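Local coordinates for putative gdp-fucose protein o-fucosyltransferase 1 (Caenorhabditis elegans, PDB 3ZY2) that belongs to the protein O-fucosyltransferase family of the GT-B clan and carries guanosine-5'-diphosphate in a pocket of its fold, at residues 282-287 and 320-325; 272-277 and 327-332; 339-344 and 352-357. One frame throughout, in Å; residues are numbered along the deposited sequence.

The three contacts lie 10 to 11 Å apart, centre to centre, around one parallel sheet whose strands run in the order 307-308, 282-287, 213-218, 327-330, 354-356, a Rossmann-like order in keeping with a GT-B fold. Contacts 1 and 3 place helices 315-324 and 335-346 on one face of it, whereas contact 2 brings helix 264-278 to the other. Along the chain, contact 1 falls between the two segments of contact 2, and contact 3 follows both. Helix 315-324 runs on into strand 327-330, which pairs with strand 354-356, so the three contacts share one sheet, with helices packed on both of its faces. Contact 1 reaches guanosine-5'-diphosphate directly through A286 and S287.

Contact 1. Residues 282-287 and 320-325; sequences SVFVAS and AIMGRA. With GDP (guanosine-5'-diphosphate), chain C.
The ring of F284 receives I321 on one face and M322 at its edge. I321 CG2 stands 3.6 Å from the centroid of the F284 ring and only 14° off its normal, a CH-pi contact centred over the face, while I321 CD1 reaches out to F284 CZ at 3.9 Å. In the plane of the ring, M322 CG meets F284 CE2 at 3.9 Å. The M322 chain then bends at its far end (chi3 -80°), which swings its methyl group toward the next residue of the strand that faces the helix and leaves M322 CE 3.6 Å from A286 CB. A286 thereby serves two neighbours, because its CB also lies 3.3 Å from O6 of guanosine-5'-diphosphate. The next residue comes near the same ligand atom, with S287 N 3.1 Å from O6 of guanosine-5'-diphosphate; S287 N is hydrogen-bonded to D313, another residue of the pocket. No hydrogen bond links the two segments, and the interface is wholly apolar. Strand 282-287 and the end of helix 315-324 run roughly antiparallel, at 143°. I321 also touches A201 and F204 of helix 195-208, while V285 points to the opposite side of the sheet and packs on helix 293-300.

Contact 2. Residues 272-277 and 327-332; sequences VEKVGS and LFVGNC
K274 meets L327 and V329 with the aliphatic part of its side chain. L327 CD2 fits against two of its methylenes, lying 3.9 Å from K274 CB, and the bend of the lysine at its second torsion (chi2 -64°) folds K274 CD back to the same methyl group, also at 3.9 Å. The two side chains cross at about a right angle. Between those methylenes, K274 CG sets itself 3.9 Å from V329 CG2, two residues further along the strand. L327 and V329 belong to one face of the parallel sheet of this Rossmann-like domain; F328, between them, turns to the other face and packs on helix 335-346, so that strand 327-330 lies between two layers of helix. Helix 264-278 forms the layer on the K274 side and leads on into strand 282-287. The lysine also touches A355 of the adjoining edge strand, while K274 NZ, on a partly exposed residue, makes a long salt bridge of 3.8 Å with E273 OE1. One turn onward, S277 OG donates a hydrogen bond of 2.8 Å to K274 O, tilted 20° from the carbonyl plane. V329 also packs on V214 and V216 of strand 213-218.

Contact 3. Residues 339-344 and 352-357; sequences IVKRER and RPSAFF
R344 and K341 of helix 335-346 pack against R352, P353, S354 and F356 in a mixed polar and apolar contact that closes a beta-alpha-beta unit: strand 327-330, this helix and the edge strand 354-356. The helix and strand segments run nearly antiparallel, at 154°, with their axes 9.7 Å apart. Where the chain comes back from the helix, R352 N donates a nearly straight hydrogen bond to R344 O (2.9 Å, 170°). The side chain of R344, bent at chi3 (68°), brings its guanidinium group alongside the returning chain. R344 NH2 gives a 2.8 Å hydrogen bond to P353 O, and R344 NE adds weak bonds to the same oxygen and, at 3.2 Å, to S354 OG near the guanidinium plane. Over one face of the group lies R352 CB, 3.6 Å from R344 NH2. One turn earlier in the helix the contact turns apolar: K341 CD rests on S354 CB at 3.7 Å, and K341 CE comes to the edge of the F356 ring, 3.9 Å from F356 CE2. K341 NZ itself pairs with D345, and the ring of F356 also leans on C245. R344 NH1 bonds to A325 O and R352 NH1 to G323 O, with G323 in the last turn of helix 315-324 and A325 just beyond it. With bonds to carbonyls from two separate parts of the chain, the R344 guanidinium should be held in a fixed orientation, and the carbonyl-rich helix end probably helps to accommodate two neighbouring positive charges.

Contact 1. Residues 282-287 and 320-325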
loop_
_atom_site.group_PDB
_atom_site.type_symbol
_atom_site.label_atom_id
_atom_site.label_comp_id
_atom_site.label_asym_id
_atom_site.label_seq_id
_atom_site.Cartn_x
_atom_site.Cartn_y
_atom_site.Cartn_z
ATOM N N SER A 282 45.675 2.451 -10.810
ATOM C CA SER A 282 44.662 3.223 -11.498
ATOM C C SER A 282 43.415 3.318 -10.633
ATOM O O SER A 282 43.264 2.578 -9.638
ATOM C CB SER A 282 44.313 2.575 -12.852
ATOM O OG SER A 282 43.610 1.355 -12.677
ATOM N N VAL A 283 42.524 4.232 -11.033
ATOM C CA VAL A 283 41.231 4.428 -10.386
ATOM C C VAL A 283 40.138 4.424 -11.457
ATOM O O VAL A 283 40.318 4.976 -12.552
ATOM C CB VAL A 283 41.198 5.760 -9.561
ATOM C CG1 VAL A 283 39.764 6.085 -9.098
ATOM C CG2 VAL A 283 42.169 5.671 -8.376
ATOM N N PHE A 284 39.042 3.745 -11.148
ATOM C CA PHE A 284 37.849 3.782 -11.978
ATOM C C PHE A 284 36.769 4.567 -11.258
ATOM O O PHE A 284 36.519 4.350 -10.067
ATOM C CB PHE A 284 37.345 2.367 -12.256
ATOM C CG PHE A 284 36.045 2.340 -13.006
ATOM C CD1 PHE A 284 35.989 2.705 -14.367
ATOM C CD2 PHE A 284 34.871 1.973 -12.354
ATOM C CE1 PHE A 284 34.791 2.661 -15.078
ATOM C CE2 PHE A 284 33.655 1.931 -13.062
ATOM C CZ PHE A 284 33.626 2.302 -14.429
ATOM N N VAL A 285 36.093 5.443 -11.995
ATOM C CA VAL A 285 34.983 6.211 -11.422
ATOM C C VAL A 285 33.683 5.942 -12.181
ATOM O O VAL A 285 33.613 6.133 -13.414
ATOM C CB VAL A 285 35.245 7.734 -11.513
ATOM C CG1 VAL A 285 34.052 8.529 -10.925
ATOM C CG2 VAL A 285 36.563 8.133 -10.835
ATOM N N ALA A 286 32.663 5.540 -11.424
ATOM C CA ALA A 286 31.281 5.462 -11.932
ATOM C C ALA A 286 30.512 6.588 -11.255
ATOM O O ALA A 286 30.606 6.771 -10.054
ATOM C CB ALA A 286 30.643 4.107 -11.580
ATOM N N SER A 287 29.783 7.375 -12.044
ATOM C CA SER A 287 28.989 8.465 -11.491
ATOM C C SER A 287 27.708 8.659 -12.294
ATOM O O SER A 287 27.665 8.368 -13.490
ATOM C CB SER A 287 29.802 9.770 -11.455
ATOM O OG SER A 287 29.041 10.791 -10.793
ATOM N N ALA A 320 29.409 -3.817 -13.229
ATOM C CA ALA A 320 30.234 -4.993 -13.449
ATOM C C ALA A 320 31.712 -4.688 -13.183
ATOM O O ALA A 320 32.402 -5.477 -12.528
ATOM C CB ALA A 320 30.025 -5.516 -14.872
ATOM N N ILE A 321 32.188 -3.547 -13.681
ATOM C CA ILE A 321 33.589 -3.138 -13.452
ATOM C C ILE A 321 33.862 -2.981 -11.965
ATOM O O ILE A 321 34.870 -3.435 -11.465
ATOM C CB ILE A 321 33.939 -1.846 -14.225
ATOM C CG1 ILE A 321 33.953 -2.128 -15.740
ATOM C CG2 ILE A 321 35.312 -1.270 -13.783
ATOM C CD1 ILE A 321 33.897 -0.886 -16.572
ATOM N N MET A 322 32.946 -2.332 -11.250
ATOM C CA MET A 322 33.146 -2.137 -9.814
ATOM C C MET A 322 33.149 -3.470 -9.087
ATOM O O MET A 322 33.861 -3.622 -8.088
ATOM C CB MET A 322 32.082 -1.175 -9.250
ATOM C CG MET A 322 32.193 0.257 -9.826
ATOM S SD MET A 322 31.168 1.508 -8.998
ATOM C CE MET A 322 29.639 1.096 -9.826
ATOM N N GLY A 323 32.362 -4.441 -9.559
ATOM C CA GLY A 323 32.347 -5.774 -8.919
ATOM C C GLY A 323 33.673 -6.499 -9.111
ATOM O O GLY A 323 34.039 -7.367 -8.285
ATOM N N ARG A 324 34.411 -6.132 -10.166
ATOM C CA ARG A 324 35.707 -6.765 -10.501
ATOM C C ARG A 324 36.921 -6.058 -9.914
ATOM O O ARG A 324 38.046 -6.574 -10.018
ATOM C CB ARG A 324 35.875 -6.835 -12.024
ATOM C CG ARG A 324 34.843 -7.768 -12.652
ATOM C CD ARG A 324 34.945 -7.806 -14.186
ATOM N NE ARG A 324 36.064 -8.635 -14.589
ATOM C CZ ARG A 324 36.014 -9.957 -14.785
ATOM N NH1 ARG A 324 34.882 -10.645 -14.640
ATOM N NH2 ARG A 324 37.122 -10.601 -15.128
ATOM N N ALA A 325 36.701 -4.914 -9.269
ATOM C CA ALA A 325 37.791 -4.066 -8.769
ATOM C C ALA A 325 38.595 -4.739 -7.674
ATOM O O ALA A 325 38.082 -5.592 -6.974
ATOM C CB ALA A 325 37.232 -2.735 -8.249
HETATM P PB GDP C . 19.953 5.006 -5.615
HETATM O O1B GDP C . 21.379 5.287 -5.916
HETATM O O2B GDP C . 19.343 4.013 -4.575
HETATM O O3B GDP C . 18.871 5.974 -6.394
HETATM O O3A GDP C . 20.091 3.957 -6.971
HETATM P PA GDP C . 18.841 3.564 -8.081
HETATM O O1A GDP C . 20.035 2.639 -8.952
HETATM O O2A GDP C . 17.664 3.075 -7.704
HETATM O "O5'" GDP C . 18.768 5.292 -8.557
HETATM C "C5'" GDP C . 19.934 5.283 -9.112
HETATM C "C4'" GDP C . 20.242 5.759 -10.332
HETATM O "O4'" GDP C . 20.811 6.874 -10.890
HETATM C "C3'" GDP C . 20.790 4.633 -10.932
HETATM O "O3'" GDP C . 19.981 3.352 -11.781
HETATM C "C2'" GDP C . 21.575 5.160 -12.911
HETATM O "O2'" GDP C . 20.434 5.225 -13.646
HETATM C "C1'" GDP C . 21.940 6.444 -12.187
HETATM N N9 GDP C . 23.078 6.224 -11.632
HETATM C C8 GDP C . 23.458 6.208 -9.846
HETATM N N7 GDP C . 24.673 5.941 -10.207
HETATM C C5 GDP C . 25.231 5.780 -11.341
HETATM C C6 GDP C . 26.669 5.447 -12.258
HETATM O O6 GDP C . 27.512 5.294 -11.503
HETATM N N1 GDP C . 26.361 5.474 -13.290
HETATM C C2 GDP C . 25.448 5.637 -14.116
HETATM N N2 GDP C . 25.381 5.618 -15.111
HETATM N N3 GDP C . 23.949 5.965 -13.752
HETATM C C4 GDP C . 23.988 6.010 -12.309
#

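Contact 2. Residues 272-277 and 327-332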
loop_
_atom_site.group_PDB
_atom_site.type_symbol
_atom_site.label_atom_id
_atom_site.label_comp_id
_atom_site.label_asym_id
_atom_site.label_seq_id
_atom_site.Cartn_x
_atom_site.Cartn_y
_atom_site.Cartn_z
ATOM N N VAL A 272 42.651 9.155 -2.328
ATOM C CA VAL A 272 44.090 9.151 -2.216
ATOM C C VAL A 272 44.548 8.179 -1.116
ATOM O O VAL A 272 45.502 7.440 -1.307
ATOM C CB VAL A 272 44.620 10.571 -1.915
ATOM C CG1 VAL A 272 46.078 10.527 -1.475
ATOM C CG2 VAL A 272 44.458 11.455 -3.135
ATOM N N GLU A 273 43.836 8.174 0.013
ATOM C CA GLU A 273 44.133 7.255 1.104
ATOM C C GLU A 273 44.037 5.796 0.642
ATOM O O GLU A 273 44.923 4.988 0.892
ATOM C CB GLU A 273 43.178 7.527 2.279
ATOM C CG GLU A 273 43.658 6.957 3.587
ATOM C CD GLU A 273 43.353 5.485 3.743
ATOM O OE1 GLU A 273 42.239 5.055 3.362
ATOM O OE2 GLU A 273 44.237 4.754 4.255
ATOM N N LYS A 274 42.965 5.480 -0.071
ATOM C CA LYS A 274 42.751 4.104 -0.514
ATOM C C LYS A 274 43.739 3.712 -1.605
ATOM O O LYS A 274 44.197 2.580 -1.637
ATOM C CB LYS A 274 41.313 3.895 -0.986
ATOM C CG LYS A 274 40.252 4.123 0.107
ATOM C CD LYS A 274 40.387 3.129 1.234
ATOM C CE LYS A 274 39.334 3.368 2.325
ATOM N NZ LYS A 274 39.544 2.422 3.458
ATOM N N VAL A 275 44.086 4.647 -2.493
ATOM C CA VAL A 275 45.141 4.391 -3.481
ATOM C C VAL A 275 46.454 4.001 -2.785
ATOM O O VAL A 275 47.110 3.025 -3.148
ATOM C CB VAL A 275 45.338 5.608 -4.407
ATOM C CG1 VAL A 275 46.693 5.576 -5.119
ATOM C CG2 VAL A 275 44.227 5.644 -5.439
ATOM N N GLY A 276 46.817 4.792 -1.770
ATOM C CA GLY A 276 47.991 4.503 -0.956
ATOM C C GLY A 276 47.893 3.150 -0.258
ATOM O O GLY A 276 48.863 2.389 -0.257
ATOM N N SER A 277 46.717 2.845 0.294
ATOM C CA SER A 277 46.508 1.630 1.096
ATOM C C SER A 277 46.777 0.343 0.311
ATOM O O SER A 277 47.300 -0.630 0.867
ATOM C CB SER A 277 45.102 1.597 1.724
ATOM O OG SER A 277 44.099 1.250 0.770
ATOM N N LEU A 327 39.617 -3.024 -5.082
ATOM C CA LEU A 327 38.942 -2.406 -3.930
ATOM C C LEU A 327 37.822 -1.522 -4.463
ATOM O O LEU A 327 38.031 -0.793 -5.425
ATOM C CB LEU A 327 39.902 -1.549 -3.100
ATOM C CG LEU A 327 39.240 -0.801 -1.927
ATOM C CD1 LEU A 327 38.745 -1.798 -0.864
ATOM C CD2 LEU A 327 40.189 0.212 -1.308
ATOM N N PHE A 328 36.638 -1.622 -3.864
ATOM C CA PHE A 328 35.484 -0.792 -4.189
ATOM C C PHE A 328 35.243 0.162 -3.029
ATOM O O PHE A 328 35.223 -0.274 -1.882
ATOM C CB PHE A 328 34.251 -1.669 -4.370
ATOM C CG PHE A 328 32.935 -0.899 -4.426
ATOM C CD1 PHE A 328 32.719 0.113 -5.364
ATOM C CD2 PHE A 328 31.908 -1.222 -3.551
ATOM C CE1 PHE A 328 31.495 0.775 -5.396
ATOM C CE2 PHE A 328 30.685 -0.537 -3.594
ATOM C CZ PHE A 328 30.475 0.453 -4.533
ATOM N N VAL A 329 35.107 1.454 -3.341
ATOM C CA VAL A 329 34.629 2.450 -2.345
ATOM C C VAL A 329 33.287 2.972 -2.831
ATOM O O VAL A 329 33.209 3.621 -3.882
ATOM C CB VAL A 329 35.611 3.626 -2.114
ATOM C CG1 VAL A 329 35.159 4.464 -0.891
ATOM C CG2 VAL A 329 37.029 3.121 -1.895
ATOM N N GLY A 330 32.228 2.668 -2.083
ATOM C CA GLY A 330 30.887 3.066 -2.493
ATOM C C GLY A 330 30.251 4.139 -1.650
ATOM O O GLY A 330 30.892 4.683 -0.734
ATOM N N ASN A 331 28.991 4.401 -1.980
ATOM C CA ASN A 331 28.138 5.286 -1.209
ATOM C C ASN A 331 27.189 4.416 -0.414
ATOM O O ASN A 331 26.400 3.660 -0.982
ATOM C CB ASN A 331 27.368 6.200 -2.150
ATOM C CG ASN A 331 26.558 7.203 -1.406
ATOM O OD1 ASN A 331 25.659 6.829 -0.653
ATOM N ND2 ASN A 331 26.893 8.482 -1.553
ATOM N N CYS A 332 27.280 4.519 0.904
ATOM C CA CYS A 332 26.524 3.638 1.773
ATOM C C CYS A 332 25.010 3.762 1.628
ATOM O O CYS A 332 24.282 2.796 1.874
ATOM C CB CYS A 332 26.914 3.918 3.200
ATOM S SG CYS A 332 25.969 2.906 4.332
#

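Contact 3. Residues 339-344 and 352-357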
loop_
_atom_site.group_PDB
_atom_site.type_symbol
_atom_site.label_atom_id
_atom_site.label_comp_id
_atom_site.label_asym_id
_atom_site.label_seq_id
_atom_site.Cartn_x
_atom_site.Cartn_y
_atom_site.Cartn_z
ATOM N N ILE A 339 24.211 -2.925 -4.835
ATOM C CA ILE A 339 24.394 -4.005 -5.815
ATOM C C ILE A 339 25.864 -4.454 -5.823
ATOM O O ILE A 339 26.160 -5.652 -5.744
ATOM C CB ILE A 339 24.016 -3.541 -7.245
ATOM C CG1 ILE A 339 22.499 -3.371 -7.358
ATOM C CG2 ILE A 339 24.514 -4.613 -8.246
ATOM C CD1 ILE A 339 22.076 -2.685 -8.651
ATOM N N VAL A 340 26.776 -3.490 -5.892
ATOM C CA VAL A 340 28.203 -3.811 -5.964
ATOM C C VAL A 340 28.656 -4.494 -4.671
ATOM O O VAL A 340 29.368 -5.496 -4.720
ATOM C CB VAL A 340 29.080 -2.574 -6.175
ATOM C CG1 VAL A 340 30.542 -2.999 -6.339
ATOM C CG2 VAL A 340 28.647 -1.784 -7.395
ATOM N N LYS A 341 28.275 -3.931 -3.527
ATOM C CA LYS A 341 28.654 -4.498 -2.225
ATOM C C LYS A 341 28.215 -5.959 -2.122
ATOM O O LYS A 341 29.031 -6.822 -1.751
ATOM C CB LYS A 341 28.022 -3.678 -1.084
ATOM C CG LYS A 341 28.316 -4.213 0.315
ATOM C CD LYS A 341 29.830 -4.276 0.555
ATOM C CE LYS A 341 30.208 -4.370 2.036
ATOM N NZ LYS A 341 29.563 -5.525 2.753
ATOM N N ARG A 342 26.960 -6.253 -2.468
ATOM C CA ARG A 342 26.460 -7.633 -2.408
ATOM C C ARG A 342 27.161 -8.576 -3.388
ATOM O O ARG A 342 27.415 -9.752 -3.062
ATOM C CB ARG A 342 24.947 -7.669 -2.656
ATOM C CG ARG A 342 24.159 -6.967 -1.559
ATOM C CD ARG A 342 22.648 -7.162 -1.725
ATOM N NE ARG A 342 22.172 -6.726 -3.038
ATOM C CZ ARG A 342 21.369 -5.686 -3.235
ATOM N NH1 ARG A 342 20.952 -4.939 -2.217
ATOM N NH2 ARG A 342 20.958 -5.416 -4.466
ATOM N N GLU A 343 27.462 -8.070 -4.579
ATOM C CA GLU A 343 28.161 -8.890 -5.559
ATOM C C GLU A 343 29.549 -9.227 -5.025
ATOM O O GLU A 343 29.995 -10.389 -5.060
ATOM C CB GLU A 343 28.231 -8.181 -6.919
ATOM C CG GLU A 343 28.991 -9.054 -7.940
ATOM C CD GLU A 343 28.893 -8.563 -9.374
ATOM O OE1 GLU A 343 27.994 -7.755 -9.646
ATOM O OE2 GLU A 343 29.689 -9.036 -10.217
ATOM N N ARG A 344 30.220 -8.219 -4.499
ATOM C CA ARG A 344 31.566 -8.430 -3.961
ATOM C C ARG A 344 31.549 -9.342 -2.748
ATOM O O ARG A 344 32.462 -10.148 -2.560
ATOM C CB ARG A 344 32.225 -7.100 -3.638
ATOM C CG ARG A 344 32.469 -6.291 -4.915
ATOM C CD ARG A 344 33.143 -4.939 -4.584
ATOM N NE ARG A 344 34.530 -5.096 -4.086
ATOM C CZ ARG A 344 35.580 -5.342 -4.865
ATOM N NH1 ARG A 344 35.425 -5.453 -6.186
ATOM N NH2 ARG A 344 36.798 -5.478 -4.328
ATOM N N ARG A 352 35.191 -10.059 -1.675
ATOM C CA ARG A 352 36.180 -9.126 -2.167
ATOM C C ARG A 352 36.002 -7.826 -1.382
ATOM O O ARG A 352 34.862 -7.445 -1.075
ATOM C CB ARG A 352 35.954 -8.904 -3.659
ATOM C CG ARG A 352 36.276 -10.089 -4.553
ATOM C CD ARG A 352 36.018 -9.777 -6.077
ATOM N NE ARG A 352 36.400 -10.925 -6.903
ATOM C CZ ARG A 352 36.199 -11.066 -8.213
ATOM N NH1 ARG A 352 35.587 -10.130 -8.924
ATOM N NH2 ARG A 352 36.603 -12.188 -8.818
ATOM N N PRO A 353 37.101 -7.136 -1.062
ATOM C CA PRO A 353 36.974 -6.008 -0.138
ATOM C C PRO A 353 36.257 -4.771 -0.655
ATOM O O PRO A 353 36.414 -4.375 -1.820
ATOM C CB PRO A 353 38.414 -5.653 0.201
ATOM C CG PRO A 353 39.191 -6.116 -0.947
ATOM C CD PRO A 353 38.504 -7.378 -1.443
ATOM N N SER A 354 35.492 -4.162 0.239
ATOM C CA SER A 354 34.791 -2.937 -0.046
ATOM C C SER A 354 34.913 -1.972 1.130
ATOM O O SER A 354 35.214 -2.380 2.272
ATOM C CB SER A 354 33.310 -3.203 -0.324
ATOM O OG SER A 354 33.149 -4.161 -1.379
ATOM N N ALA A 355 34.692 -0.703 0.823
ATOM C CA ALA A 355 34.664 0.369 1.815
ATOM C C ALA A 355 33.624 1.360 1.343
ATOM O O ALA A 355 33.128 1.249 0.226
ATOM C CB ALA A 355 36.026 1.052 1.919
ATOM N N PHE A 356 33.309 2.335 2.191
ATOM C CA PHE A 356 32.338 3.364 1.860
ATOM C C PHE A 356 32.870 4.716 2.281
ATOM O O PHE A 356 33.565 4.836 3.297
ATOM C CB PHE A 356 31.017 3.106 2.571
ATOM C CG PHE A 356 30.346 1.842 2.147
ATOM C CD1 PHE A 356 29.544 1.823 1.019
ATOM C CD2 PHE A 356 30.531 0.658 2.882
ATOM C CE1 PHE A 356 28.913 0.660 0.606
ATOM C CE2 PHE A 356 29.905 -0.512 2.474
ATOM C CZ PHE A 356 29.096 -0.505 1.325
ATOM N N PHE A 357 32.537 5.739 1.503
ATOM C CA PHE A 357 32.894 7.108 1.890
ATOM C C PHE A 357 32.324 7.446 3.259
ATOM O O PHE A 357 31.190 7.121 3.580
ATOM C CB PHE A 357 32.427 8.119 0.847
ATOM C CG PHE A 357 33.169 8.030 -0.454
ATOM C CD1 PHE A 357 34.495 8.443 -0.534
ATOM C CD2 PHE A 357 32.544 7.505 -1.585
ATOM C CE1 PHE A 357 35.193 8.355 -1.719
ATOM C CE2 PHE A 357 33.234 7.417 -2.789
ATOM C CZ PHE A 357 34.566 7.832 -2.853
#